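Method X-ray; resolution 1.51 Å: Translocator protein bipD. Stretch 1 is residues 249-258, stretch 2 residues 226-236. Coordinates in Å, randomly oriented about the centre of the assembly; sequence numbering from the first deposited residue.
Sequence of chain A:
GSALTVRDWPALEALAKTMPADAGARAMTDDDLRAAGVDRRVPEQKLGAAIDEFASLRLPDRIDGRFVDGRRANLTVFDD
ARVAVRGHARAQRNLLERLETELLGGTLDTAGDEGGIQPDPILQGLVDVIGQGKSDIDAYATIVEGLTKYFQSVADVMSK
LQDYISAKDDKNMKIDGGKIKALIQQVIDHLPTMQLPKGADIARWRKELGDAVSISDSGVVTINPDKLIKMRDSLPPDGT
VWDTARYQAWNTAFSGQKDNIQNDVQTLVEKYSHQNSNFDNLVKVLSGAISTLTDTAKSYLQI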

# COMPACT_ATOMS: atom_id res chain seq x y z
N ALA A 249 -8.94 15.37 -53.76
CA ALA A 249 -10.01 14.80 -52.96
C ALA A 249 -9.54 13.53 -52.26
O ALA A 249 -9.86 13.32 -51.07
CB ALA A 249 -11.23 14.48 -53.81
N TRP A 250 -8.83 12.67 -52.99
CA TRP A 250 -8.30 11.46 -52.41
C TRP A 250 -7.27 11.78 -51.31
O TRP A 250 -7.29 11.23 -50.22
CB TRP A 250 -7.68 10.54 -53.49
CG TRP A 250 -6.88 9.47 -52.82
CD1 TRP A 250 -7.35 8.34 -52.19
CD2 TRP A 250 -5.47 9.50 -52.54
NE1 TRP A 250 -6.32 7.65 -51.62
CE2 TRP A 250 -5.15 8.34 -51.81
CE3 TRP A 250 -4.44 10.38 -52.89
CZ2 TRP A 250 -3.85 8.06 -51.38
CZ3 TRP A 250 -3.15 10.10 -52.48
CH2 TRP A 250 -2.87 8.96 -51.73
N ASN A 251 -6.37 12.72 -51.61
CA ASN A 251 -5.30 13.12 -50.68
C ASN A 251 -5.92 13.65 -49.40
O ASN A 251 -5.46 13.37 -48.31
CB ASN A 251 -4.42 14.17 -51.35
CG ASN A 251 -3.12 14.43 -50.63
OD1 ASN A 251 -2.70 13.68 -49.74
ND2 ASN A 251 -2.43 15.49 -51.06
N THR A 252 -7.00 14.42 -49.54
CA THR A 252 -7.67 14.96 -48.37
C THR A 252 -8.24 13.85 -47.50
O THR A 252 -8.12 13.88 -46.28
CB THR A 252 -8.73 15.99 -48.77
OG1 THR A 252 -8.08 17.10 -49.41
CG2 THR A 252 -9.54 16.46 -47.56
N ALA A 253 -8.88 12.86 -48.12
CA ALA A 253 -9.39 11.74 -47.35
C ALA A 253 -8.27 10.98 -46.66
O ALA A 253 -8.39 10.60 -45.50
CB ALA A 253 -10.20 10.81 -48.23
N PHE A 254 -7.19 10.76 -47.39
CA PHE A 254 -6.04 10.03 -46.86
C PHE A 254 -5.46 10.75 -45.66
O PHE A 254 -5.19 10.14 -44.61
CB PHE A 254 -4.99 9.86 -47.97
CG PHE A 254 -4.00 8.78 -47.71
CD1 PHE A 254 -4.29 7.45 -48.03
CD2 PHE A 254 -2.79 9.08 -47.15
CE1 PHE A 254 -3.37 6.44 -47.82
CE2 PHE A 254 -1.84 8.06 -46.91
CZ PHE A 254 -2.15 6.74 -47.25
N SER A 255 -5.30 12.06 -45.81
CA SER A 255 -4.81 12.91 -44.74
C SER A 255 -5.70 12.91 -43.52
O SER A 255 -5.21 13.03 -42.39
CB SER A 255 -4.66 14.35 -45.25
OG SER A 255 -3.65 14.40 -46.24
N GLY A 256 -7.01 12.82 -43.73
CA GLY A 256 -7.94 12.70 -42.63
C GLY A 256 -7.63 11.49 -41.76
O GLY A 256 -7.59 11.58 -40.53
N GLN A 257 -7.36 10.35 -42.39
CA GLN A 257 -7.00 9.14 -41.65
C GLN A 257 -5.63 9.28 -40.96
O GLN A 257 -5.47 8.91 -39.81
CB GLN A 257 -7.00 7.95 -42.57
CG GLN A 257 -8.38 7.65 -43.16
CD GLN A 257 -9.47 7.37 -42.11
OE1 GLN A 257 -9.22 6.73 -41.06
NE2 GLN A 257 -10.69 7.85 -42.38
N LYS A 258 -4.66 9.83 -41.69
CA LYS A 258 -3.36 10.11 -41.16
C LYS A 258 -3.49 10.98 -39.90
O LYS A 258 -2.91 10.68 -38.86
CB LYS A 258 -2.51 10.81 -42.24
CG LYS A 258 -1.18 11.38 -41.74
CD LYS A 258 -0.46 12.23 -42.78
CE LYS A 258 0.87 12.79 -42.26
NZ LYS A 258 0.71 14.14 -41.61
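Stretch 2 226-236: DKLIKMRDSLP

Stretch 1 is helical throughout, an internal segment of a longer helix. Stretch 2 begins as a helix at Asp226, and by Leu235, with phi/psi of -82/143°, the chain has left helical geometry. The two helices run nearly antiparallel, their N-to-C directions 169° apart and their axes 9.3 Å apart at closest approach. Gln257 therefore faces Lys227 (CA to CA 5.7 Å), Phe254 faces Met231 (CA to CA 5.8 Å), and Trp250 meets Ser234 and Leu235. Steps of three or four residues keep Trp250, Phe254 and Gln257 along the same side of their helix.

Met231 sits at the middle of the contact. Its CA-to-CB bond points sideways, but the end of its long, flexible side chain comes nearer to stretch 1: CG lies over one face of the Phe254 ring, 4.2 Å from the ring centroid in a CH-pi contact, while CB comes within 3.6 Å of Phe254 CE1. Met231 CE reaches Lys258, 3.4 Å from Lys258 N, and Met231 CG packs 3.5 Å from Gln257 CB.

Gln257 lies beside the aliphatic parts of two lysines, its OE1 3.5 Å from Lys227 CG and 3.6 Å from Lys230 CD. Both lysines start toward stretch 1 but lead their ends away, so methylenes line the contact while the charged amines remain clear of it.

At the other end, Trp250 NE1 donates a hydrogen bond to Ser234 OG (3.0 Å), giving the indole's polar edge a partner in a buried setting. The serine hydroxyl in turn donates to the backbone, Ser234 OG to Met231 O being 2.7 Å; a small side chain thus links the indole to the backbone carbonyl of Met231, three residues earlier. Beyond it, Leu235 CD2 packs 3.5 Å from Trp250 CZ2, supplying an apolar neighbour for the indole's hydrocarbon portion.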

# COMPACT_ATOMS: atom_id res chain seq x y z
N ASP A 226 -8.07 -0.01 -37.95
CA ASP A 226 -9.17 0.59 -38.69
C ASP A 226 -8.74 1.77 -39.58
O ASP A 226 -9.15 1.87 -40.73
CB ASP A 226 -10.35 1.01 -37.79
CG ASP A 226 -9.98 2.01 -36.68
OD1 ASP A 226 -10.94 2.59 -36.13
OD2 ASP A 226 -8.81 2.17 -36.29
N LYS A 227 -7.86 2.63 -39.09
CA LYS A 227 -7.45 3.78 -39.91
C LYS A 227 -6.59 3.31 -41.09
O LYS A 227 -6.71 3.82 -42.20
CB LYS A 227 -6.72 4.84 -39.07
CG LYS A 227 -7.65 5.58 -38.13
CD LYS A 227 -7.52 5.22 -36.68
CE LYS A 227 -8.65 5.82 -35.84
NZ LYS A 227 -8.50 5.69 -34.34
N LEU A 228 -5.70 2.35 -40.85
CA LEU A 228 -4.89 1.81 -41.94
C LEU A 228 -5.75 1.13 -43.00
O LEU A 228 -5.47 1.23 -44.18
CB LEU A 228 -3.85 0.83 -41.40
CG LEU A 228 -2.68 1.44 -40.62
CD1 LEU A 228 -1.88 0.35 -39.91
CD2 LEU A 228 -1.85 2.32 -41.53
N ILE A 229 -6.78 0.41 -42.56
CA ILE A 229 -7.75 -0.21 -43.48
C ILE A 229 -8.47 0.84 -44.32
O ILE A 229 -8.60 0.69 -45.54
CB ILE A 229 -8.74 -1.06 -42.69
CG1 ILE A 229 -8.02 -2.30 -42.16
CG2 ILE A 229 -9.97 -1.39 -43.58
CD1 ILE A 229 -8.84 -3.15 -41.17
N LYS A 230 -8.89 1.93 -43.70
CA LYS A 230 -9.57 3.01 -44.42
C LYS A 230 -8.62 3.63 -45.44
O LYS A 230 -9.00 3.91 -46.56
CB LYS A 230 -10.17 4.06 -43.46
CG LYS A 230 -11.43 3.57 -42.78
CD LYS A 230 -11.94 4.50 -41.73
CE LYS A 230 -13.11 3.88 -40.96
NZ LYS A 230 -14.11 3.24 -41.85
N MET A 231 -7.35 3.82 -45.04
CA MET A 231 -6.33 4.31 -45.98
C MET A 231 -6.14 3.35 -47.16
O MET A 231 -6.18 3.74 -48.32
CB MET A 231 -5.01 4.50 -45.24
CG MET A 231 -4.94 5.70 -44.33
SD MET A 231 -3.37 5.62 -43.43
CE MET A 231 -2.98 7.32 -43.20
N ARG A 232 -5.98 2.07 -46.83
CA ARG A 232 -5.85 1.04 -47.87
C ARG A 232 -7.04 1.04 -48.84
O ARG A 232 -6.88 1.02 -50.07
CB ARG A 232 -5.69 -0.35 -47.24
CG ARG A 232 -5.26 -1.43 -48.20
CD ARG A 232 -5.51 -2.82 -47.58
NE ARG A 232 -6.94 -2.97 -47.30
CZ ARG A 232 -7.48 -3.75 -46.35
NH1 ARG A 232 -6.71 -4.49 -45.55
NH2 ARG A 232 -8.80 -3.74 -46.19
N ASP A 233 -8.25 1.04 -48.28
CA ASP A 233 -9.46 0.95 -49.10
C ASP A 233 -9.76 2.21 -49.90
O ASP A 233 -10.58 2.17 -50.83
CB ASP A 233 -10.67 0.65 -48.23
CG ASP A 233 -10.64 -0.73 -47.63
OD1 ASP A 233 -11.46 -0.94 -46.71
OD2 ASP A 233 -9.82 -1.60 -48.05
N SER A 234 -9.08 3.32 -49.60
CA SER A 234 -9.26 4.55 -50.36
C SER A 234 -8.57 4.54 -51.72
O SER A 234 -8.85 5.39 -52.56
CB SER A 234 -8.77 5.77 -49.56
OG SER A 234 -7.34 5.81 -49.51
N LEU A 235 -7.63 3.62 -51.90
CA LEU A 235 -6.71 3.68 -53.04
C LEU A 235 -7.32 3.11 -54.31
O LEU A 235 -8.06 2.10 -54.26
CB LEU A 235 -5.44 2.92 -52.73
CG LEU A 235 -4.54 3.67 -51.74
CD1 LEU A 235 -3.67 2.69 -51.00
CD2 LEU A 235 -3.75 4.78 -52.51
N PRO A 236 -7.00 3.72 -55.45
CA PRO A 236 -7.34 3.16 -56.76
C PRO A 236 -6.32 2.10 -57.12
O PRO A 236 -5.35 1.88 -56.38
CB PRO A 236 -7.21 4.37 -57.67
CG PRO A 236 -6.00 5.06 -57.11
CD PRO A 236 -6.14 4.91 -55.61